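PDB 6AVX: carboxylesterase SOBER1 from Arabidopsis thaliana, which hydrolyses carboxylic esters, preferring short acyl chains, shows phospholipase A2 activity, and restrains the hypersensitive response triggered by the bacterial effector AvrBsT. Local coordinates for residues Phe167-Gln171 / Glu185-Tyr189. The protein carries 1 engineered substitution. Sequence-based numbering, arbitrary orientation.
Sequences FEAGQ and EFKAY
Two phenylalanine rings, Phe167 from the helix 167-171 and Phe186 from strand 184-189, carry the contact. Their planes are inclined by 71° and their centroids lie 5.5 Å apart, an oblique pairing in which Phe167 brings its outer atoms to the rim of Phe186. CZ of Phe167 comes 3.5 Å from CE2 of Phe186, and CE1 of Phe167 lies near the plane of the Phe186 ring. Both side chains set CG anti to the backbone N (chi1 -175° in Phe167, -173° in Phe186); this swings the Phe167 ring round toward the strand, whereas Phe186 already points at the helix from its CB. The short axes pass 10.5 Å apart, a separation that the two rings bridge together. Ala188, two residues along on the same strand face, contributes just a methyl: its CB meets the edge of the Phe167 ring, 3.8 Å from CZ. At Gly170 the absence of a side chain lets Phe186 CE1 approach the backbone itself, 3.6 Å from Gly170 C. Gln171 adds its aliphatic part, CG lying 4.1 Å from Phe186 CZ. No hydrogen bond crosses this apolar contact. The Phe167 side chain lies about 5 Å from that of Asp162, the probable charge-relay acid. Strand 184-189 is one of two edge strands of the parallel alpha/beta-hydrolase sheet, hydrogen-bonded to strand 154-159, whose Trp156 meets the Phe186 ring. Helix 167-171 runs nearly antiparallel to it, while Lys187 and Tyr189 touch helix 198-212.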
loop_
_atom_site.group_PDB
_atom_site.type_symbol
_atom_site.label_atom_id
_atom_site.label_comp_id
_atom_site.label_asym_id
_atom_site.label_seq_id
_atom_site.Cartn_x
_atom_site.Cartn_y
_atom_site.Cartn_z
ATOM N N PHE A 167 -9.066 7.934 10.389
ATOM C CA PHE A 167 -9.763 8.037 9.112
ATOM C C PHE A 167 -9.387 9.325 8.383
ATOM O O PHE A 167 -9.226 9.331 7.154
ATOM C CB PHE A 167 -11.269 7.947 9.379
ATOM C CG PHE A 167 -12.128 7.914 8.142
ATOM C CD1 PHE A 167 -12.193 6.785 7.343
ATOM C CD2 PHE A 167 -12.917 9.007 7.802
ATOM C CE1 PHE A 167 -13.002 6.744 6.228
ATOM C CE2 PHE A 167 -13.727 8.973 6.676
ATOM C CZ PHE A 167 -13.771 7.837 5.893
ATOM N N GLU A 168 -9.198 10.420 9.124
ATOM C CA GLU A 168 -8.817 11.684 8.494
ATOM C C GLU A 168 -7.466 11.595 7.784
ATOM O O GLU A 168 -7.232 12.316 6.806
ATOM C CB GLU A 168 -8.782 12.817 9.523
ATOM C CG GLU A 168 -7.750 12.623 10.630
ATOM C CD GLU A 168 -7.382 13.926 11.324
ATOM O OE1 GLU A 168 -6.181 14.137 11.608
ATOM O OE2 GLU A 168 -8.293 14.744 11.571
ATOM N N ALA A 169 -6.555 10.750 8.264
ATOM C CA ALA A 169 -5.293 10.558 7.561
ATOM C C ALA A 169 -5.507 9.886 6.218
ATOM O O ALA A 169 -4.763 10.152 5.266
ATOM C CB ALA A 169 -4.329 9.734 8.405
ATOM N N GLY A 170 -6.509 9.013 6.118
ATOM C CA GLY A 170 -6.845 8.424 4.838
ATOM C C GLY A 170 -7.528 9.423 3.928
ATOM O O GLY A 170 -7.185 9.543 2.750
ATOM N N GLN A 171 -8.484 10.180 4.466
ATOM C CA GLN A 171 -9.141 11.209 3.671
ATOM C C GLN A 171 -8.140 12.219 3.124
ATOM O O GLN A 171 -8.320 12.719 2.013
ATOM C CB GLN A 171 -10.181 11.936 4.516
ATOM C CG GLN A 171 -11.376 11.090 4.929
ATOM C CD GLN A 171 -12.331 11.869 5.821
ATOM O OE1 GLN A 171 -11.958 12.334 6.902
ATOM N NE2 GLN A 171 -13.564 12.032 5.360
ATOM N N GLU A 185 -9.961 5.973 -5.980
ATOM C CA GLU A 185 -11.261 5.650 -5.416
ATOM C C GLU A 185 -11.077 5.449 -3.923
ATOM O O GLU A 185 -10.224 4.662 -3.500
ATOM C CB GLU A 185 -11.853 4.369 -6.000
ATOM C CG GLU A 185 -13.223 4.073 -5.349
ATOM C CD GLU A 185 -13.839 2.729 -5.686
ATOM O OE1 GLU A 185 -13.388 2.041 -6.621
ATOM O OE2 GLU A 185 -14.808 2.373 -4.978
ATOM N N PHE A 186 -11.869 6.139 -3.120
ATOM C CA PHE A 186 -11.807 6.005 -1.675
ATOM C C PHE A 186 -13.043 5.238 -1.227
ATOM O O PHE A 186 -14.178 5.609 -1.575
ATOM C CB PHE A 186 -11.762 7.385 -1.036
ATOM C CG PHE A 186 -11.528 7.366 0.438
ATOM C CD1 PHE A 186 -10.252 7.406 0.963
ATOM C CD2 PHE A 186 -12.604 7.317 1.315
ATOM C CE1 PHE A 186 -10.052 7.400 2.348
ATOM C CE2 PHE A 186 -12.408 7.308 2.682
ATOM C CZ PHE A 186 -11.124 7.350 3.197
ATOM N N LYS A 187 -12.834 4.155 -0.494
ATOM C CA LYS A 187 -13.904 3.286 -0.022
ATOM C C LYS A 187 -13.883 3.300 1.501
ATOM O O LYS A 187 -12.969 2.740 2.121
ATOM C CB LYS A 187 -13.709 1.869 -0.561
ATOM C CG LYS A 187 -14.858 0.924 -0.295
ATOM C CD LYS A 187 -16.114 1.367 -1.020
ATOM C CE LYS A 187 -17.237 0.362 -0.839
ATOM N NZ LYS A 187 -18.563 1.032 -0.890
ATOM N N ALA A 188 -14.878 3.953 2.105
ATOM C CA ALA A 188 -14.999 4.002 3.553
ATOM C C ALA A 188 -15.750 2.774 4.038
ATOM O O ALA A 188 -16.694 2.306 3.389
ATOM C CB ALA A 188 -15.767 5.248 3.997
ATOM N N TYR A 189 -15.337 2.266 5.192
ATOM C CA TYR A 189 -15.980 1.126 5.839
ATOM C C TYR A 189 -16.540 1.593 7.177
ATOM O O TYR A 189 -15.791 1.693 8.163
ATOM C CB TYR A 189 -14.999 -0.042 5.989
ATOM C CG TYR A 189 -14.825 -0.690 4.641
ATOM C CD1 TYR A 189 -15.681 -1.698 4.248
ATOM C CD2 TYR A 189 -13.876 -0.241 3.735
ATOM C CE1 TYR A 189 -15.598 -2.264 3.006
ATOM C CE2 TYR A 189 -13.779 -0.809 2.474
ATOM C CZ TYR A 189 -14.649 -1.822 2.121
ATOM O OH TYR A 189 -14.612 -2.417 0.885
#